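Local coordinates for protein enoyl-CoA hydratase (Bacillus halodurans, PDB 3LKE) that probably hydrates enoyl-CoA thioesters, or carries out a related acyl-CoA reaction, as a member of the crotonase family, at residues D124-E136 / F172-I186. Residues are numbered along the deposited sequence; the frame is centred on the assembly and turned at random.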
loop_
_atom_site.group_PDB
_atom_site.type_symbol
_atom_site.label_atom_id
_atom_site.label_comp_id
_atom_site.label_asym_id
_atom_site.label_seq_id
_atom_site.Cartn_x
_atom_site.Cartn_y
_atom_site.Cartn_z
ATOM N N ASP A 124 6.786 9.169 -12.781
ATOM C CA ASP A 124 5.344 8.924 -12.801
ATOM C C ASP A 124 4.974 7.687 -13.604
ATOM O O ASP A 124 3.999 7.024 -13.312
ATOM C CB ASP A 124 4.611 10.110 -13.399
ATOM C CG ASP A 124 4.707 11.348 -12.544
ATOM O OD1 ASP A 124 4.756 11.231 -11.292
ATOM O OD2 ASP A 124 4.707 12.445 -13.126
ATOM N N ARG A 125 5.754 7.392 -14.641
ATOM C CA ARG A 125 5.482 6.217 -15.448
ATOM C C ARG A 125 6.804 5.716 -16.007
ATOM O O ARG A 125 7.676 6.504 -16.336
ATOM C CB ARG A 125 4.491 6.547 -16.583
ATOM C CG ARG A 125 3.954 5.329 -17.322
ATOM C CD ARG A 125 2.751 5.697 -18.216
ATOM N NE ARG A 125 2.035 4.520 -18.704
ATOM C CZ ARG A 125 1.128 3.844 -18.018
ATOM N NH1 ARG A 125 0.848 4.193 -16.760
ATOM N NH2 ARG A 125 0.521 2.794 -18.568
ATOM N N ARG A 126 6.957 4.402 -16.031
ATOM C CA ARG A 126 8.125 3.763 -16.598
ATOM C C ARG A 126 7.645 2.853 -17.707
ATOM O O ARG A 126 6.810 1.984 -17.476
ATOM C CB ARG A 126 8.841 2.938 -15.528
ATOM C CG ARG A 126 9.610 3.748 -14.488
ATOM C CD ARG A 126 8.735 4.225 -13.333
ATOM N NE ARG A 126 8.248 3.108 -12.527
ATOM C CZ ARG A 126 7.394 3.222 -11.509
ATOM N NH1 ARG A 126 6.932 4.408 -11.146
ATOM N NH2 ARG A 126 7.011 2.145 -10.847
ATOM N N ILE A 127 8.168 3.048 -18.916
ATOM C CA ILE A 127 7.780 2.232 -20.065
ATOM C C ILE A 127 9.031 1.550 -20.593
ATOM O O ILE A 127 10.057 2.212 -20.789
ATOM C CB ILE A 127 7.211 3.113 -21.197
ATOM C CG1 ILE A 127 5.968 3.876 -20.710
ATOM C CG2 ILE A 127 6.857 2.251 -22.420
ATOM C CD1 ILE A 127 5.507 4.979 -21.682
ATOM N N ALA A 128 8.963 0.241 -20.811
ATOM C CA ALA A 128 10.141 -0.502 -21.263
ATOM C C ALA A 128 9.932 -1.139 -22.637
ATOM O O ALA A 128 8.812 -1.513 -23.000
ATOM C CB ALA A 128 10.488 -1.593 -20.249
ATOM N N LEU A 129 11.017 -1.288 -23.389
ATOM C CA LEU A 129 10.984 -2.168 -24.552
ATOM C C LEU A 129 10.931 -3.616 -24.049
ATOM O O LEU A 129 11.452 -3.923 -22.978
ATOM C CB LEU A 129 12.213 -1.944 -25.443
ATOM C CG LEU A 129 12.244 -0.619 -26.217
ATOM C CD1 LEU A 129 13.484 -0.532 -27.108
ATOM C CD2 LEU A 129 10.978 -0.470 -27.051
ATOM N N ARG A 130 10.296 -4.499 -24.818
ATOM C CA ARG A 130 10.224 -5.917 -24.477
ATOM C C ARG A 130 11.584 -6.521 -24.109
ATOM O O ARG A 130 11.673 -7.380 -23.227
ATOM C CB ARG A 130 9.604 -6.705 -25.639
ATOM C CG ARG A 130 9.582 -8.219 -25.448
ATOM C CD ARG A 130 8.409 -8.661 -24.591
ATOM N NE ARG A 130 7.162 -8.072 -25.068
ATOM C CZ ARG A 130 6.001 -8.161 -24.430
ATOM N NH1 ARG A 130 5.920 -8.815 -23.283
ATOM N NH2 ARG A 130 4.920 -7.589 -24.941
ATOM N N ARG A 131 12.640 -6.071 -24.779
ATOM C CA ARG A 131 13.950 -6.693 -24.614
ATOM C C ARG A 131 14.700 -6.209 -23.373
ATOM O O ARG A 131 15.760 -6.732 -23.044
ATOM C CB ARG A 131 14.818 -6.486 -25.855
ATOM C CG ARG A 131 15.084 -5.037 -26.192
ATOM C CD ARG A 131 15.989 -4.911 -27.409
ATOM N NE ARG A 131 16.153 -3.514 -27.789
ATOM C CZ ARG A 131 17.112 -2.722 -27.322
ATOM N NH1 ARG A 131 18.004 -3.200 -26.464
ATOM N NH2 ARG A 131 17.184 -1.454 -27.717
ATOM N N ALA A 132 14.151 -5.208 -22.693
ATOM C CA ALA A 132 14.770 -4.704 -21.470
ATOM C C ALA A 132 14.930 -5.813 -20.425
ATOM O O ALA A 132 14.036 -6.633 -20.233
ATOM C CB ALA A 132 13.949 -3.563 -20.897
ATOM N N LYS A 133 16.079 -5.813 -19.755
ATOM C CA LYS A 133 16.360 -6.745 -18.665
ATOM C C LYS A 133 16.722 -5.941 -17.424
ATOM O O LYS A 133 17.207 -4.814 -17.533
ATOM C CB LYS A 133 17.513 -7.686 -19.030
ATOM C CG LYS A 133 17.158 -8.781 -20.033
ATOM C CD LYS A 133 16.327 -9.874 -19.387
ATOM C CE LYS A 133 16.193 -11.100 -20.292
ATOM N NZ LYS A 133 15.478 -10.776 -21.564
ATOM N N PHE A 134 16.500 -6.542 -16.255
ATOM C CA PHE A 134 16.592 -5.850 -14.975
ATOM C C PHE A 134 17.313 -6.721 -13.961
ATOM O O PHE A 134 17.262 -7.944 -14.048
ATOM C CB PHE A 134 15.177 -5.549 -14.461
ATOM C CG PHE A 134 14.353 -4.728 -15.413
ATOM C CD1 PHE A 134 14.336 -3.349 -15.309
ATOM C CD2 PHE A 134 13.599 -5.337 -16.405
ATOM C CE1 PHE A 134 13.577 -2.580 -16.176
ATOM C CE2 PHE A 134 12.844 -4.576 -17.278
ATOM C CZ PHE A 134 12.836 -3.189 -17.157
ATOM N N LEU A 135 17.978 -6.085 -13.003
ATOM C CA LEU A 135 18.745 -6.801 -11.989
ATOM C C LEU A 135 18.834 -6.003 -10.687
ATOM O O LEU A 135 19.071 -4.806 -10.705
ATOM C CB LEU A 135 20.155 -7.104 -12.520
ATOM C CG LEU A 135 21.120 -7.873 -11.605
ATOM C CD1 LEU A 135 20.605 -9.278 -11.348
ATOM C CD2 LEU A 135 22.521 -7.910 -12.230
ATOM N N GLU A 136 18.624 -6.683 -9.562
ATOM C CA GLU A 136 18.834 -6.111 -8.236
ATOM C C GLU A 136 19.792 -7.059 -7.526
ATOM O O GLU A 136 19.395 -8.147 -7.116
ATOM C CB GLU A 136 17.514 -6.053 -7.469
ATOM C CG GLU A 136 16.413 -5.349 -8.232
ATOM C CD GLU A 136 16.556 -3.845 -8.204
ATOM O OE1 GLU A 136 17.516 -3.344 -7.576
ATOM O OE2 GLU A 136 15.700 -3.158 -8.802
ATOM N N PHE A 172 15.886 -10.356 -14.504
ATOM C CA PHE A 172 14.485 -10.613 -14.795
ATOM C C PHE A 172 13.971 -9.798 -15.977
ATOM O O PHE A 172 14.536 -8.773 -16.332
ATOM C CB PHE A 172 13.585 -10.476 -13.550
ATOM C CG PHE A 172 13.611 -9.115 -12.891
ATOM C CD1 PHE A 172 14.565 -8.810 -11.933
ATOM C CD2 PHE A 172 12.635 -8.166 -13.184
ATOM C CE1 PHE A 172 14.579 -7.570 -11.309
ATOM C CE2 PHE A 172 12.634 -6.924 -12.556
ATOM C CZ PHE A 172 13.612 -6.629 -11.612
ATOM N N THR A 173 12.890 -10.279 -16.575
ATOM C CA THR A 173 12.414 -9.756 -17.841
ATOM C C THR A 173 11.496 -8.564 -17.657
ATOM O O THR A 173 10.995 -8.304 -16.561
ATOM C CB THR A 173 11.598 -10.818 -18.593
ATOM O OG1 THR A 173 10.451 -11.163 -17.810
ATOM C CG2 THR A 173 12.434 -12.058 -18.843
ATOM N N SER A 174 11.250 -7.870 -18.758
ATOM C CA SER A 174 10.261 -6.810 -18.789
ATOM C C SER A 174 8.890 -7.344 -18.369
ATOM O O SER A 174 8.131 -6.662 -17.687
ATOM C CB SER A 174 10.195 -6.202 -20.194
ATOM O OG SER A 174 9.961 -7.213 -21.163
ATOM N N GLU A 175 8.567 -8.564 -18.786
ATOM C CA GLU A 175 7.283 -9.152 -18.412
ATOM C C GLU A 175 7.174 -9.246 -16.893
ATOM O O GLU A 175 6.131 -8.922 -16.314
ATOM C CB GLU A 175 7.098 -10.535 -19.040
ATOM C CG GLU A 175 6.387 -10.506 -20.385
ATOM C CD GLU A 175 4.962 -9.977 -20.282
ATOM O OE1 GLU A 175 4.224 -10.411 -19.370
ATOM O OE2 GLU A 175 4.572 -9.132 -21.119
ATOM N N GLU A 176 8.254 -9.689 -16.254
ATOM C CA GLU A 176 8.275 -9.812 -14.793
ATOM C C GLU A 176 8.214 -8.434 -14.141
ATOM O O GLU A 176 7.506 -8.240 -13.146
ATOM C CB GLU A 176 9.510 -10.586 -14.311
ATOM C CG GLU A 176 9.626 -10.731 -12.778
ATOM C CD GLU A 176 8.566 -11.639 -12.159
ATOM O OE1 GLU A 176 7.696 -12.160 -12.897
ATOM O OE2 GLU A 176 8.607 -11.835 -10.919
ATOM N N ALA A 177 8.946 -7.476 -14.706
ATOM C CA ALA A 177 8.935 -6.118 -14.167
ATOM C C ALA A 177 7.530 -5.531 -14.252
ATOM O O ALA A 177 7.066 -4.851 -13.334
ATOM C CB ALA A 177 9.960 -5.226 -14.892
ATOM N N LEU A 178 6.843 -5.812 -15.358
ATOM C CA LEU A 178 5.456 -5.390 -15.531
ATOM C C LEU A 178 4.519 -6.025 -14.495
ATOM O O LEU A 178 3.693 -5.339 -13.889
ATOM C CB LEU A 178 4.981 -5.738 -16.942
ATOM C CG LEU A 178 3.560 -5.321 -17.309
ATOM C CD1 LEU A 178 3.447 -3.805 -17.289
ATOM C CD2 LEU A 178 3.190 -5.880 -18.686
ATOM N N ARG A 179 4.639 -7.338 -14.307
ATOM C CA ARG A 179 3.770 -8.057 -13.382
ATOM C C ARG A 179 3.925 -7.482 -11.984
ATOM O O ARG A 179 2.952 -7.346 -11.238
ATOM C CB ARG A 179 4.125 -9.542 -13.367
ATOM C CG ARG A 179 3.164 -10.398 -12.540
ATOM C CD ARG A 179 3.680 -11.815 -12.413
ATOM N NE ARG A 179 4.886 -11.868 -11.589
ATOM C CZ ARG A 179 4.875 -11.871 -10.260
ATOM N NH1 ARG A 179 3.721 -11.825 -9.607
ATOM N NH2 ARG A 179 6.016 -11.917 -9.585
ATOM N N LEU A 180 5.158 -7.128 -11.637
ATOM C CA LEU A 180 5.447 -6.598 -10.302
ATOM C C LEU A 180 4.958 -5.160 -10.118
ATOM O O LEU A 180 4.734 -4.710 -8.996
ATOM C CB LEU A 180 6.944 -6.672 -10.011
ATOM C CG LEU A 180 7.491 -8.094 -9.879
ATOM C CD1 LEU A 180 9.001 -8.078 -9.783
ATOM C CD2 LEU A 180 6.878 -8.787 -8.675
ATOM N N GLY A 181 4.790 -4.444 -11.220
ATOM C CA GLY A 181 4.451 -3.037 -11.158
ATOM C C GLY A 181 5.652 -2.104 -11.197
ATOM O O GLY A 181 5.492 -0.885 -11.068
ATOM N N LEU A 182 6.852 -2.664 -11.378
ATOM C CA LEU A 182 8.059 -1.846 -11.494
ATOM C C LEU A 182 8.006 -0.985 -12.752
ATOM O O LEU A 182 8.467 0.147 -12.744
ATOM C CB LEU A 182 9.332 -2.701 -11.475
ATOM C CG LEU A 182 9.634 -3.407 -10.146
ATOM C CD1 LEU A 182 10.798 -4.381 -10.286
ATOM C CD2 LEU A 182 9.903 -2.383 -9.051
ATOM N N ILE A 183 7.438 -1.541 -13.824
ATOM C CA ILE A 183 7.129 -0.784 -15.032
ATOM C C ILE A 183 5.620 -0.809 -15.271
ATOM O O ILE A 183 4.927 -1.713 -14.790
ATOM C CB ILE A 183 7.834 -1.393 -16.270
ATOM C CG1 ILE A 183 9.349 -1.335 -16.092
ATOM C CG2 ILE A 183 7.414 -0.682 -17.532
ATOM C CD1 ILE A 183 9.897 0.031 -15.990
ATOM N N GLN A 184 5.123 0.171 -16.030
ATOM C CA GLN A 184 3.686 0.311 -16.269
ATOM C C GLN A 184 3.211 -0.295 -17.587
ATOM O O GLN A 184 2.040 -0.650 -17.718
ATOM C CB GLN A 184 3.271 1.784 -16.186
ATOM C CG GLN A 184 3.116 2.285 -14.741
ATOM C CD GLN A 184 4.413 2.197 -13.940
ATOM O OE1 GLN A 184 5.416 2.824 -14.282
ATOM N NE2 GLN A 184 4.391 1.407 -12.862
ATOM N N GLU A 185 4.120 -0.423 -18.546
ATOM C CA GLU A 185 3.776 -1.008 -19.838
ATOM C C GLU A 185 5.006 -1.371 -20.646
ATOM O O GLU A 185 6.121 -0.882 -20.385
ATOM C CB GLU A 185 2.882 -0.064 -20.656
ATOM C CG GLU A 185 3.463 1.313 -20.890
ATOM C CD GLU A 185 2.543 2.202 -21.726
ATOM O OE1 GLU A 185 2.267 1.848 -22.898
ATOM O OE2 GLU A 185 2.110 3.261 -21.224
ATOM N N ILE A 186 4.784 -2.231 -21.635
ATOM C CA ILE A 186 5.838 -2.692 -22.522
ATOM C C ILE A 186 5.471 -2.307 -23.947
ATOM O O ILE A 186 4.304 -2.446 -24.338
ATOM C CB ILE A 186 5.983 -4.217 -22.433
ATOM C CG1 ILE A 186 6.407 -4.628 -21.015
ATOM C CG2 ILE A 186 6.978 -4.735 -23.460
ATOM C CD1 ILE A 186 6.522 -6.123 -20.814
HETATM O O HOH W 1 13.100 -9.044 -21.125
#
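Arg125 lies across Gln184 and ends on Glu185. From CB, which itself stays clear of both, the chain swings CG anti to the backbone N (chi1 -169°) and rests it beside Gln184 CB. CD passes 3.9 Å from Glu185 OE2, and NE gives that oxygen a hydrogen bond of 2.8 Å. NH2 turns to the same atom, a side-on grip in the guanidinium plane, while the two flat groups stand 81° apart. Glu185 OE2 meets NE with its anti lone pair; NH2 reaches it from above the carboxylate plane. CZ and NH1 lie on Gln184 CB, which sits over the centre of one guanidinium face. With an alanine here, Glu185 OE2 would probably lose both bonds of this grip and Gln184 CB the flat group that covers it. Arg196 is a second salt-bridge partner of Glu185 OE2.

Gln184 turns its amide across to Arg126: OE1 accepts from Arg126 N at 2.8 Å and lies above the Arg126 guanidinium. The Arg126 chain bends at chi2 and chi3, bringing NE (3.0 Å) and NH2 to Leu182 O, and its NH1 reaches Glu160 of the second subunit.

Arg130 NH1 meets Glu175 OE2 at 2.6 Å, guanidinium and carboxylate planes nearly coplanar, and Ser174 OG donates to Arg130 O. Phe134 lays CB over the Phe172 ring, 3.6 Å from its centroid, and takes Ala177 CB on a face of its own ring.

Ala128 N donates to Glu185 O where strand 185-187 runs parallel to 125-129 at the edge of the six-strand sheet. Phe134 and Phe172 form an antiparallel hydrogen-bonded pair in the small second sheet. Helix 174-180, N-capped by Thr173 and closed by a Schellman motif at Gly181, links the two sheets, consistent with the crotonase fold, while helix 190-205 packs against Arg125 and Ile127.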